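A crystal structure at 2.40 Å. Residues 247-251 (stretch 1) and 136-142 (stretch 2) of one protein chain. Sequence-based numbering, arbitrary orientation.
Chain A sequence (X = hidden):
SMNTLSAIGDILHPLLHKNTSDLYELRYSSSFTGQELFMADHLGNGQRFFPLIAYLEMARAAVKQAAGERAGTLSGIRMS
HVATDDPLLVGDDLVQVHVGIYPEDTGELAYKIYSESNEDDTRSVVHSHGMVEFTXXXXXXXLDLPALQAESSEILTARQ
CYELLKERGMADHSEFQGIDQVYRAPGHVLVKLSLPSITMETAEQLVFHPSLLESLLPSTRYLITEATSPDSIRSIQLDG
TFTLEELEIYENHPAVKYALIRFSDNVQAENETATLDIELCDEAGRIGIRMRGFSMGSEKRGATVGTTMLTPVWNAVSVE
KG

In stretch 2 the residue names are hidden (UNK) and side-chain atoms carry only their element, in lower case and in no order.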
ATOM      1  N   LEU A 247      14.402  17.344 -14.318  1.00 51.47           N
ATOM      2  CA  LEU A 247      13.109  17.074 -14.908  1.00 52.89           C
ATOM      3  C   LEU A 247      12.112  17.873 -14.117  1.00 55.88           C
ATOM      4  O   LEU A 247      12.011  17.674 -12.902  1.00 53.34           O
ATOM      5  CB  LEU A 247      12.790  15.572 -14.798  1.00 53.73           C
ATOM      6  CG  LEU A 247      11.348  15.101 -14.987  1.00 61.54           C
ATOM      7  CD1 LEU A 247      10.798  15.511 -16.303  1.00 61.88           C
ATOM      8  CD2 LEU A 247      11.264  13.581 -14.895  1.00 69.31           C
ATOM      9  N   GLU A 248      11.358  18.754 -14.790  1.00 50.78           N
ATOM     10  CA  GLU A 248      10.327  19.542 -14.150  1.00 50.98           C
ATOM     11  C   GLU A 248       8.994  19.162 -14.763  1.00 54.91           C
ATOM     12  O   GLU A 248       8.902  19.081 -15.964  1.00 55.46           O
ATOM     13  CB  GLU A 248      10.646  21.038 -14.276  1.00 53.43           C
ATOM     14  CG  GLU A 248      11.772  21.452 -13.335  1.00 54.99           C
ATOM     15  CD  GLU A 248      12.201  22.900 -13.373  1.00 65.99           C
ATOM     16  OE1 GLU A 248      11.682  23.649 -14.228  1.00 64.92           O
ATOM     17  OE2 GLU A 248      13.006  23.309 -12.502  1.00 62.13           O
ATOM     18  N   ILE A 249       7.998  18.844 -13.947  1.00 53.55           N
ATOM     19  CA  ILE A 249       6.657  18.492 -14.398  1.00 55.64           C
ATOM     20  C   ILE A 249       5.765  19.653 -13.911  1.00 61.69           C
ATOM     21  O   ILE A 249       5.622  19.845 -12.709  1.00 59.85           O
ATOM     22  CB  ILE A 249       6.201  17.120 -13.856  1.00 58.97           C
ATOM     23  CG1 ILE A 249       7.221  16.014 -14.196  1.00 58.45           C
ATOM     24  CG2 ILE A 249       4.822  16.767 -14.429  1.00 62.69           C
ATOM     25  CD1 ILE A 249       6.945  14.664 -13.482  1.00 65.21           C
ATOM     26  N   TYR A 250       5.221  20.444 -14.847  1.00 61.09           N
ATOM     27  CA  TYR A 250       4.455  21.666 -14.537  1.00 63.24           C
ATOM     28  C   TYR A 250       2.966  21.459 -14.269  1.00 76.23           C
ATOM     29  O   TYR A 250       2.340  22.323 -13.664  1.00 78.94           O
ATOM     30  CB  TYR A 250       4.653  22.690 -15.648  1.00 62.23           C
ATOM     31  CG  TYR A 250       6.118  22.991 -15.866  1.00 59.06           C
ATOM     32  CD1 TYR A 250       6.876  23.594 -14.880  1.00 61.15           C
ATOM     33  CD2 TYR A 250       6.766  22.573 -17.019  1.00 58.96           C
ATOM     34  CE1 TYR A 250       8.239  23.836 -15.056  1.00 60.17           C
ATOM     35  CE2 TYR A 250       8.123  22.797 -17.203  1.00 58.83           C
ATOM     36  CZ  TYR A 250       8.853  23.455 -16.233  1.00 63.10           C
ATOM     37  OH  TYR A 250      10.188  23.676 -16.448  1.00 56.36           O
ATOM     38  N   GLU A 251       2.404  20.330 -14.703  1.00 78.14           N
ATOM     39  CA  GLU A 251       1.004  19.989 -14.443  1.00 80.98           C
ATOM     40  C   GLU A 251       0.844  18.475 -14.470  1.00 86.18           C
ATOM     41  O   GLU A 251       1.635  17.777 -15.103  1.00 83.90           O
ATOM     42  CB  GLU A 251       0.066  20.646 -15.483  1.00 84.26           C
ATOM     43  CG  GLU A 251       0.265  20.148 -16.906  1.00 97.84           C
ATOM     44  CD  GLU A 251      -0.265  21.049 -18.007  1.00132.93           C
ATOM     45  OE1 GLU A 251      -0.917  20.515 -18.929  1.00133.68           O
ATOM     46  OE2 GLU A 251       0.052  22.262 -18.003  1.00132.49           O
ATOM     47  N   UNK A 136       6.107  24.838  -6.170  1.00 62.66           N
ATOM     48  CA  UNK A 136       5.086  25.557  -6.886  1.00 64.61           C
ATOM     49  C   UNK A 136       5.789  26.322  -7.970  1.00 69.03           C
ATOM     50  O   UNK A 136       6.526  27.250  -7.675  1.00 69.19           O
ATOM     51  c   UNK A 136       4.310  26.494  -5.965  1.00 70.15           C
ATOM     52  o   UNK A 136       3.899  25.763  -4.823  1.00 83.76           O
ATOM     53  N   UNK A 137       5.601  25.906  -9.229  1.00 66.37           N
ATOM     54  CA  UNK A 137       6.223  26.608 -10.347  1.00 65.03           C
ATOM     55  C   UNK A 137       5.513  27.929 -10.589  1.00 73.53           C
ATOM     56  O   UNK A 137       4.402  27.950 -11.081  1.00 79.85           O
ATOM     57  c   UNK A 137       6.282  25.749 -11.606  1.00 62.11           C
ATOM     58  c   UNK A 137       6.689  23.282 -11.297  1.00 60.10           C
ATOM     59  c   UNK A 137       8.902  22.379 -11.168  1.00 58.54           C
ATOM     60  c   UNK A 137       9.420  23.645 -11.314  1.00 59.37           C
ATOM     61  c   UNK A 137       7.535  22.192 -11.186  1.00 61.51           C
ATOM     62  c   UNK A 137       7.201  24.562 -11.429  1.00 59.82           C
ATOM     63  c   UNK A 137       8.577  24.720 -11.464  1.00 59.52           C
ATOM     64  N   UNK A 138       6.178  29.008 -10.242  1.00 68.10           N
ATOM     65  CA  UNK A 138       5.680  30.382 -10.333  1.00 69.75           C
ATOM     66  C   UNK A 138       5.547  30.909 -11.760  1.00 77.42           C
ATOM     67  O   UNK A 138       4.804  31.865 -11.990  1.00 78.47           O
ATOM     68  c   UNK A 138       6.528  31.343  -9.466  1.00 70.84           C
ATOM     69  c   UNK A 138       7.961  31.463  -9.973  1.00 69.34           C
ATOM     70  c   UNK A 138       6.499  30.922  -7.993  1.00 68.67           C
ATOM     71  N   UNK A 139       6.326  30.355 -12.693  1.00 74.33           N
ATOM     72  CA  UNK A 139       6.271  30.736 -14.088  1.00 75.40           C
ATOM     73  C   UNK A 139       6.427  29.509 -14.970  1.00 76.52           C
ATOM     74  O   UNK A 139       7.545  29.036 -15.156  1.00 73.99           O
ATOM     75  c   UNK A 139       8.115  33.744 -15.826  1.00126.11           C
ATOM     76  c   UNK A 139       7.366  31.784 -14.366  1.00 78.12           C
ATOM     77  o   UNK A 139       7.726  34.847 -16.277  1.00122.70           O
ATOM     78  o   UNK A 139       9.314  33.494 -15.556  1.00118.64           O
ATOM     79  c   UNK A 139       7.080  32.659 -15.585  1.00 97.82           C
ATOM     80  N   UNK A 140       5.309  28.962 -15.476  1.00 74.92           N
ATOM     81  CA  UNK A 140       5.336  27.778 -16.369  1.00 73.52           C
ATOM     82  C   UNK A 140       5.806  28.258 -17.754  1.00 76.77           C
ATOM     83  O   UNK A 140       5.253  29.230 -18.267  1.00 79.36           O
ATOM     84  c   UNK A 140       3.924  25.987 -17.521  1.00 77.48           C
ATOM     85  c   UNK A 140       3.664  26.424 -15.058  1.00 77.22           C
ATOM     86  c   UNK A 140       3.968  27.047 -16.418  1.00 78.19           C
ATOM     87  N   UNK A 141       6.871  27.672 -18.335  1.00 71.27           N
ATOM     88  CA  UNK A 141       7.352  28.175 -19.626  1.00 70.59           C
ATOM     89  C   UNK A 141       6.491  27.771 -20.820  1.00 72.58           C
ATOM     90  O   UNK A 141       5.629  26.896 -20.743  1.00 71.07           O
ATOM     91  c   UNK A 141       8.780  27.635 -19.708  1.00 70.88           C
ATOM     92  c   UNK A 141       7.681  26.521 -17.877  1.00 70.98           C
ATOM     93  c   UNK A 141       8.773  26.405 -18.919  1.00 73.90           C
ATOM     94  N   UNK A 142       6.695  28.472 -21.911  1.00 71.81           N
ATOM     95  CA  UNK A 142       5.954  28.267 -23.153  1.00 73.41           C
ATOM     96  C   UNK A 142       6.880  28.287 -24.346  1.00 76.67           C
ATOM     97  O   UNK A 142       8.009  28.774 -24.274  1.00 75.89           O
ATOM     98  c   UNK A 142       4.920  29.384 -23.342  1.00 84.94           C
ATOM     99  o   UNK A 142       5.633  30.610 -23.437  1.00 89.71           O
ATOM    100  c   UNK A 142       3.921  29.470 -22.206  1.00 87.44           C
TER

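Position 136 carries two side-chain atoms, one carbon followed by one oxygen, the pattern of a hydroxymethyl group. It lies out of reach of stretch 1, and it is Ser136.

At position 137 one carbon leads into a ring of six carbons with no heteroatom attached, and the CA-to-CB bond points toward stretch 1. The ring comes close to Glu248 and to the backbone carbonyl of Ile249, and its face is met by the edge of the Tyr250 ring. An unsubstituted six-carbon ring on a single methylene identifies Phe137. Its CG lies 3.6 Å from CD1 of Tyr250, its CE2 3.4 Å from O of Ile249, and its CE1 3.5 Å from CD of Glu248.

Position 138 has three carbons, the first carrying the other two. Branching at CB without oxygen marks Val138, which is exposed and makes no contact with stretch 1.

Position 139 shows three carbons in a row, the last bearing two oxygens: a carboxylate at the end of a two-methylene chain, hence Glu139. Its CA-to-CB bond points away from stretch 1, and the side chain makes no contact with it.

At position 140 there are again three carbons branching at CB, but here the side chain meets Tyr250, whose CA is 6.4 Å from the CA of this residue. The residue is Val140, in the t rotamer, with CG1 3.9 Å from CB of Tyr250.

Position 141 has three carbons that close a ring onto the backbone nitrogen, which only proline does. Pro141 lies over one face of the Tyr250 ring, its CD 3.7 Å from CZ of Tyr250.

Position 142 bears one carbon carrying an oxygen and a carbon, the branched hydroxyl side chain of Thr142. It is out of reach of stretch 1.

The contact centres on Tyr250, and no hydrogen bond crosses between the stretches. The edge of its ring is directed at the face of Phe137, with centroids 4.8 Å apart and planes at 72°, so that ring hydrogens of the tyrosine can meet the pi cloud of the phenylalanine. Pro141 adds a CH-pi contact, its CD 15° off the normal of the Tyr250 ring, while Val140 packs against the tyrosine CB. Within stretch 1, Tyr250 OH donates a hydrogen bond to Glu248 OE1 over 2.7 Å, linking the two side chains that both touch Phe137. Together the stretches bury 315 Å², chiefly through apolar and aromatic packing.

Stretch 2 136-142: SFVEVPT
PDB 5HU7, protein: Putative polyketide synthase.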